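Local coordinates for protein dihydrofolate reductase (PDB 3IA4) that catalyses the NADPH-dependent reduction of 7,8-dihydrofolate to 5,6,7,8-tetrahydrofolate, a step probably essential for glycine, purine and DNA precursor synthesis, at residues N12-D18 and G123-D129; A108-L112 and L157-V161. One frame throughout, in Å; residues are numbered along the deposited sequence.

From the N terminus, strand 2-9 crosses the middle of the eight-stranded mixed sheet of dihydrofolate reductase, and the chain then leaves it for 12-18. Helix 99-105 follows much later and leads into 108-112, where strand 111-117 begins beside strand 2-9. The chain next returns to 12-18 through 123-129; contact 1 closes this loop with 104 residues between its segments, as a small two-stranded sheet at the NADPH site. Contact 2 closes a 44-residue, helix-free loop when 157-161 pairs with 108-112. The segments alternate, so the loops cross rather than nest. The centres of the two contacts lie about 19 Å apart, yet F127 CZ of contact 1 packs 4.3 Å from L112 CD2 of contact 2.

Contact 1 of 2, residues N12-D18 and G123-D129; sequences NRVIGLD and GDTWFPD. With NDP (NADPH dihydro-nicotinamide-adenine-dinucleotide phosphate), chain E.
A classic beta bulge interrupts this two-stranded antiparallel pairing: I15 and G16 both face T125, so the register shifts by one between V14-W126 (non-hydrogen-bonded, CA-CA 4.5 Å) and G16-T125 (hydrogen-bonded, CA-CA 4.9 Å). I15 adopts phi/psi -125/-15, the kink of the bulge, and T125 O accepts from I15 N at 3.0 Å and weakly from G16 N at 3.4 Å. Before it, R13 (63/19, left-handed) receives F127 N on its O at 2.8 Å; beyond it, G16 O accepts D124 N at 2.8 Å and, weakly, T125 N at 3.4 Å. D124 (chi1 p) turns OD2 to D18 N, 2.8 Å away. A CB on G16 would clash with T125 OG1. R13 NE donates to F127 O (2.9 Å), and a water accepts from R13 NH2 (3.0 Å) and donates to F127 O (2.8 Å); the R13 NH1-D129 OD1 salt bridge (3.8 Å) is long and of charges only, OD1 lying well out of the guanidinium plane. I15 CG2 meets F127 CB at 4.0 Å, both packing on strand 2-9. The pairing is consistent with the closed active-site loop of dihydrofolate reductases. In this part of the NADPH pocket, carboxamide N7N donates to I15 O at 3.0 Å.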
loop_
_atom_site.group_PDB
_atom_site.type_symbol
_atom_site.label_atom_id
_atom_site.label_comp_id
_atom_site.label_asym_id
_atom_site.label_seq_id
_atom_site.Cartn_x
_atom_site.Cartn_y
_atom_site.Cartn_z
ATOM N N ASN A 12 13.918 -8.493 2.912
ATOM C CA ASN A 12 14.257 -7.643 4.052
ATOM C C ASN A 12 13.248 -6.459 4.126
ATOM O O ASN A 12 13.589 -5.422 4.699
ATOM C CB ASN A 12 15.697 -7.117 3.913
ATOM C CG ASN A 12 16.697 -8.225 3.687
ATOM O OD1 ASN A 12 16.662 -9.212 4.397
ATOM N ND2 ASN A 12 17.508 -8.119 2.599
ATOM N N ARG A 13 12.013 -6.674 3.619
ATOM C CA ARG A 13 10.908 -5.671 3.691
ATOM C C ARG A 13 11.177 -4.381 2.957
ATOM O O ARG A 13 10.594 -3.344 3.236
ATOM C CB ARG A 13 10.504 -5.335 5.175
ATOM C CG ARG A 13 10.368 -6.573 5.997
ATOM C CD ARG A 13 9.567 -6.208 7.324
ATOM N NE ARG A 13 10.193 -5.149 8.176
ATOM C CZ ARG A 13 11.108 -5.359 9.125
ATOM N NH1 ARG A 13 11.526 -6.600 9.392
ATOM N NH2 ARG A 13 11.555 -4.360 9.860
ATOM N N VAL A 14 12.142 -4.398 2.020
ATOM C CA VAL A 14 12.336 -3.152 1.239
ATOM C C VAL A 14 11.112 -2.811 0.369
ATOM O O VAL A 14 10.576 -3.690 -0.337
ATOM C CB VAL A 14 13.560 -3.305 0.226
ATOM C CG1 VAL A 14 13.631 -2.075 -0.739
ATOM C CG2 VAL A 14 14.871 -3.311 1.003
ATOM N N ILE A 15 10.702 -1.546 0.397
ATOM C CA ILE A 15 9.549 -1.120 -0.402
ATOM C C ILE A 15 9.870 0.049 -1.316
ATOM O O ILE A 15 9.100 0.308 -2.234
ATOM C CB ILE A 15 8.313 -0.737 0.451
ATOM C CG1 ILE A 15 8.642 0.408 1.405
ATOM C CG2 ILE A 15 7.792 -1.963 1.158
ATOM C CD1 ILE A 15 7.359 0.895 2.161
ATOM N N GLY A 16 11.002 0.758 -1.103
ATOM C CA GLY A 16 11.212 2.009 -1.848
ATOM C C GLY A 16 12.675 2.430 -1.905
ATOM O O GLY A 16 13.452 2.006 -1.043
ATOM N N LEU A 17 13.019 3.205 -2.930
ATOM C CA LEU A 17 14.335 3.830 -3.012
ATOM C C LEU A 17 14.153 5.093 -3.822
ATOM O O LEU A 17 13.601 5.029 -4.936
ATOM C CB LEU A 17 15.323 2.870 -3.698
ATOM C CG LEU A 17 16.715 3.492 -3.890
ATOM C CD1 LEU A 17 17.401 3.889 -2.599
ATOM C CD2 LEU A 17 17.627 2.566 -4.681
ATOM N N ASP A 18 14.597 6.239 -3.318
ATOM C CA ASP A 18 14.530 7.497 -4.090
ATOM C C ASP A 18 13.104 7.861 -4.570
ATOM O O ASP A 18 12.909 8.328 -5.728
ATOM C CB ASP A 18 15.472 7.453 -5.294
ATOM C CG ASP A 18 16.929 7.296 -4.895
ATOM O OD1 ASP A 18 17.679 6.609 -5.646
ATOM O OD2 ASP A 18 17.329 7.826 -3.835
ATOM N N GLY A 123 17.381 -0.476 -0.348
ATOM C CA GLY A 123 16.249 0.381 -0.096
ATOM C C GLY A 123 16.597 1.668 0.651
ATOM O O GLY A 123 17.688 1.796 1.183
ATOM N N ASP A 124 15.643 2.616 0.664
ATOM C CA ASP A 124 15.680 3.695 1.647
ATOM C C ASP A 124 14.347 3.839 2.414
ATOM O O ASP A 124 14.154 4.804 3.147
ATOM C CB ASP A 124 16.139 5.035 1.023
ATOM C CG ASP A 124 15.145 5.616 0.049
ATOM O OD1 ASP A 124 13.932 5.242 0.027
ATOM O OD2 ASP A 124 15.567 6.529 -0.701
ATOM N N THR A 125 13.437 2.884 2.197
ATOM C CA THR A 125 12.161 2.798 2.926
ATOM C C THR A 125 11.802 1.320 3.067
ATOM O O THR A 125 12.031 0.505 2.153
ATOM C CB THR A 125 10.995 3.520 2.221
ATOM O OG1 THR A 125 11.060 3.262 0.848
ATOM C CG2 THR A 125 11.187 5.047 2.389
ATOM N N TRP A 126 11.318 0.954 4.246
ATOM C CA TRP A 126 11.032 -0.440 4.542
ATOM C C TRP A 126 9.642 -0.559 5.098
ATOM O O TRP A 126 9.168 0.310 5.859
ATOM C CB TRP A 126 12.019 -0.974 5.642
ATOM C CG TRP A 126 13.398 -1.102 5.117
ATOM C CD1 TRP A 126 13.980 -2.245 4.663
ATOM C CD2 TRP A 126 14.382 -0.064 5.006
ATOM N NE1 TRP A 126 15.259 -1.968 4.190
ATOM C CE2 TRP A 126 15.529 -0.639 4.398
ATOM C CE3 TRP A 126 14.394 1.319 5.320
ATOM C CZ2 TRP A 126 16.678 0.116 4.080
ATOM C CZ3 TRP A 126 15.557 2.082 4.993
ATOM C CH2 TRP A 126 16.677 1.458 4.386
ATOM N N PHE A 127 8.990 -1.657 4.805
ATOM C CA PHE A 127 7.673 -1.980 5.480
ATOM C C PHE A 127 7.921 -2.223 6.976
ATOM O O PHE A 127 8.995 -2.681 7.402
ATOM C CB PHE A 127 7.112 -3.293 4.848
ATOM C CG PHE A 127 5.646 -3.487 5.114
ATOM C CD1 PHE A 127 5.195 -4.436 6.048
ATOM C CD2 PHE A 127 4.726 -2.655 4.465
ATOM C CE1 PHE A 127 3.787 -4.572 6.315
ATOM C CE2 PHE A 127 3.360 -2.777 4.711
ATOM C CZ PHE A 127 2.873 -3.701 5.665
ATOM N N PRO A 128 6.929 -1.965 7.834
ATOM C CA PRO A 128 7.135 -2.233 9.257
ATOM C C PRO A 128 7.325 -3.743 9.583
ATOM O O PRO A 128 7.018 -4.601 8.779
ATOM C CB PRO A 128 5.775 -1.784 9.878
ATOM C CG PRO A 128 4.972 -1.211 8.828
ATOM C CD PRO A 128 5.686 -1.209 7.550
ATOM N N ASP A 129 7.871 -4.060 10.757
ATOM C CA ASP A 129 8.054 -5.454 11.160
ATOM C C ASP A 129 6.694 -6.071 11.624
ATOM O O ASP A 129 6.365 -6.157 12.822
ATOM C CB ASP A 129 9.068 -5.479 12.326
ATOM C CG ASP A 129 9.359 -6.859 12.802
ATOM O OD1 ASP A 129 9.086 -7.779 12.019
ATOM O OD2 ASP A 129 9.782 -7.041 13.985
HETATM P PA NDP E . 4.759 8.611 2.641
HETATM O O1A NDP E . 4.323 7.811 3.841
HETATM O O2A NDP E . 4.247 8.301 1.269
HETATM O O5B NDP E . 4.531 10.216 2.861
HETATM C C5B NDP E . 4.935 10.802 4.117
HETATM C C4B NDP E . 4.375 12.219 4.105
HETATM O O4B NDP E . 2.989 12.109 4.459
HETATM C C3B NDP E . 4.937 13.049 5.285
HETATM O O3B NDP E . 6.194 13.615 4.929
HETATM C C2B NDP E . 3.839 14.063 5.564
HETATM O O2B NDP E . 3.690 14.983 4.478
HETATM C C1B NDP E . 2.641 13.146 5.421
HETATM N N9A NDP E . 2.201 12.535 6.694
HETATM C C8A NDP E . 2.690 11.406 7.231
HETATM N N7A NDP E . 2.009 11.067 8.344
HETATM C C5A NDP E . 1.037 12.006 8.511
HETATM C C6A NDP E . -0.069 12.255 9.447
HETATM N N6A NDP E . -0.305 11.457 10.539
HETATM N N1A NDP E . -0.834 13.367 9.177
HETATM C C2A NDP E . -0.682 14.180 8.137
HETATM N N3A NDP E . 0.302 14.000 7.259
HETATM C C4A NDP E . 1.162 12.940 7.407
HETATM O O3 NDP E . 6.374 8.679 2.564
HETATM P PN NDP E . 7.601 7.649 2.705
HETATM O O1N NDP E . 7.560 7.044 4.060
HETATM O O2N NDP E . 8.830 8.356 2.261
HETATM O O5D NDP E . 7.210 6.473 1.717
HETATM C C5D NDP E . 7.365 6.682 0.320
HETATM C C4D NDP E . 8.193 5.548 -0.275
HETATM O O4D NDP E . 7.412 4.296 -0.256
HETATM C C3D NDP E . 8.588 5.761 -1.744
HETATM O O3D NDP E . 9.901 5.208 -1.954
HETATM C C2D NDP E . 7.586 4.911 -2.527
HETATM O O2D NDP E . 8.062 4.477 -3.825
HETATM C C1D NDP E . 7.438 3.746 -1.587
HETATM N N1N NDP E . 6.193 2.994 -1.706
HETATM C C2N NDP E . 6.281 1.677 -1.899
HETATM C C3N NDP E . 5.142 0.912 -1.902
HETATM C C7N NDP E . 5.281 -0.560 -2.138
HETATM O O7N NDP E . 4.297 -1.255 -1.996
HETATM N N7N NDP E . 6.465 -1.132 -2.378
HETATM C C4N NDP E . 3.732 1.455 -1.729
HETATM C C5N NDP E . 3.815 2.880 -1.460
HETATM C C6N NDP E . 4.994 3.585 -1.505
HETATM P P2B NDP E . 3.772 16.584 4.733
HETATM O O1X NDP E . 3.239 17.125 3.479
HETATM O O2X NDP E . 3.002 16.788 5.993
HETATM O O3X NDP E . 5.222 16.856 5.026
HETATM O O HOH W 1 10.887 -1.541 9.197
#

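Contact 2 of 2, residues A108-L112 and L157-V161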
loop_
_atom_site.group_PDB
_atom_site.type_symbol
_atom_site.label_atom_id
_atom_site.label_comp_id
_atom_site.label_asym_id
_atom_site.label_seq_id
_atom_site.Cartn_x
_atom_site.Cartn_y
_atom_site.Cartn_z
ATOM N N ALA A 108 -3.316 -0.911 14.006
ATOM C CA ALA A 108 -4.757 -0.830 13.800
ATOM C C ALA A 108 -5.265 -1.698 12.650
ATOM O O ALA A 108 -6.497 -1.743 12.387
ATOM C CB ALA A 108 -5.124 0.612 13.550
ATOM N N ALA A 109 -4.335 -2.342 11.927
ATOM C CA ALA A 109 -4.712 -3.004 10.690
ATOM C C ALA A 109 -5.376 -4.328 10.984
ATOM O O ALA A 109 -4.930 -5.134 11.830
ATOM C CB ALA A 109 -3.498 -3.212 9.783
ATOM N N ASP A 110 -6.466 -4.537 10.280
ATOM C CA ASP A 110 -7.141 -5.812 10.357
ATOM C C ASP A 110 -6.539 -6.825 9.351
ATOM O O ASP A 110 -6.600 -8.041 9.610
ATOM C CB ASP A 110 -8.622 -5.580 9.989
ATOM C CG ASP A 110 -9.356 -4.720 11.018
ATOM O OD1 ASP A 110 -10.046 -3.772 10.606
ATOM O OD2 ASP A 110 -9.284 -4.995 12.253
ATOM N N ARG A 111 -6.098 -6.341 8.171
ATOM C CA ARG A 111 -5.573 -7.213 7.118
ATOM C C ARG A 111 -4.342 -6.553 6.493
ATOM O O ARG A 111 -4.279 -5.315 6.427
ATOM C CB ARG A 111 -6.612 -7.405 5.989
ATOM C CG ARG A 111 -7.893 -8.093 6.391
ATOM C CD ARG A 111 -8.790 -8.076 5.166
ATOM N NE ARG A 111 -9.953 -8.915 5.427
ATOM C CZ ARG A 111 -10.941 -9.044 4.548
ATOM N NH1 ARG A 111 -10.917 -8.314 3.442
ATOM N NH2 ARG A 111 -11.978 -9.841 4.817
ATOM N N LEU A 112 -3.409 -7.370 6.019
ATOM C CA LEU A 112 -2.308 -6.932 5.177
ATOM C C LEU A 112 -2.423 -7.668 3.866
ATOM O O LEU A 112 -2.514 -8.894 3.838
ATOM C CB LEU A 112 -0.957 -7.297 5.800
ATOM C CG LEU A 112 -0.722 -6.651 7.190
ATOM C CD1 LEU A 112 0.647 -7.142 7.730
ATOM C CD2 LEU A 112 -0.856 -5.115 7.222
ATOM N N LEU A 157 -2.652 -12.708 1.643
ATOM C CA LEU A 157 -3.531 -11.868 2.397
ATOM C C LEU A 157 -3.577 -12.362 3.836
ATOM O O LEU A 157 -3.977 -13.505 4.115
ATOM C CB LEU A 157 -4.890 -11.787 1.673
ATOM C CG LEU A 157 -6.037 -11.028 2.321
ATOM C CD1 LEU A 157 -5.670 -9.810 3.005
ATOM C CD2 LEU A 157 -7.147 -10.753 1.261
ATOM N N LEU A 158 -3.054 -11.529 4.742
ATOM C CA LEU A 158 -3.030 -11.876 6.163
ATOM C C LEU A 158 -4.104 -11.157 6.959
ATOM O O LEU A 158 -4.346 -9.937 6.783
ATOM C CB LEU A 158 -1.685 -11.518 6.785
ATOM C CG LEU A 158 -0.413 -12.053 6.146
ATOM C CD1 LEU A 158 0.797 -11.561 6.898
ATOM C CD2 LEU A 158 -0.489 -13.577 6.210
ATOM N N GLU A 159 -4.681 -11.890 7.906
ATOM C CA GLU A 159 -5.664 -11.341 8.825
ATOM C C GLU A 159 -5.074 -11.340 10.216
ATOM O O GLU A 159 -4.537 -12.358 10.650
ATOM C CB GLU A 159 -6.881 -12.275 8.778
ATOM C CG GLU A 159 -8.127 -11.764 9.335
ATOM C CD GLU A 159 -9.212 -12.832 9.189
ATOM O OE1 GLU A 159 -9.042 -13.925 9.771
ATOM O OE2 GLU A 159 -10.204 -12.577 8.465
ATOM N N ARG A 160 -5.203 -10.217 10.931
ATOM C CA ARG A 160 -4.684 -10.126 12.295
ATOM C C ARG A 160 -5.407 -11.117 13.194
ATOM O O ARG A 160 -6.643 -11.242 13.135
ATOM C CB ARG A 160 -4.796 -8.675 12.818
ATOM C CG ARG A 160 -4.225 -8.489 14.178
ATOM C CD ARG A 160 -2.704 -8.380 14.231
ATOM N NE ARG A 160 -2.336 -8.364 15.659
ATOM C CZ ARG A 160 -2.191 -7.279 16.406
ATOM N NH1 ARG A 160 -1.909 -7.421 17.737
ATOM N NH2 ARG A 160 -2.340 -6.057 15.892
ATOM N N VAL A 161 -4.629 -11.839 14.010
ATOM C CA VAL A 161 -5.160 -12.699 15.089
ATOM C C VAL A 161 -4.814 -12.093 16.439
ATOM O O VAL A 161 -3.641 -11.821 16.695
ATOM C CB VAL A 161 -4.519 -14.137 14.986
ATOM C CG1 VAL A 161 -5.033 -15.064 16.096
ATOM C CG2 VAL A 161 -4.794 -14.737 13.631
HETATM O O HOH W 2 -2.701 -5.194 13.435
HETATM O O HOH W 3 -8.491 -9.393 11.911
#
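Three backbone hydrogen bonds hold this antiparallel pair in the main sheet of the dihydrofolate reductase fold: R160 N to D110 O at 2.9 Å (174°), and the reciprocal bonds L112 N to L158 O and L158 N to L112 O, both 2.8 Å. The two reciprocal bonds make L112-L158 a hydrogen-bonded pair (CA-CA 5.1 Å), whereas R111-E159 is non-hydrogen-bonded and closer, at 4.5 Å. R111 CA lies 3.0 Å from L158 O, a CA-H...O contact. Two waters extend the pairing past the strand start: one links A109 O (2.7 Å) to R160 NH2 (2.6 Å), the other D110 O (3.3 Å) to R160 O (2.9 Å). R160 also makes a cation-pi contact with Y133. D110 OD1 accepts from V3 N, and R111 NH1 forms a salt bridge with E92, tying this end of strand 111-117 to strands 2-9 and 92-97.

The strand order is 2-9, 111-117, 153-160, 135-143: R111 and L112 pack on strand 2-9, while L157, E159 and R160 touch the outermost strand 135-143. R111 and E159 share one face; L112 and L158 share the other, where Y130 touches both leucines and their CB atoms lie 4.4 Å apart. L157 bends its end inward, chi1 t and chi2 39°, setting CD1 3.9 Å from R111 CB and 3.4 Å from L112 O.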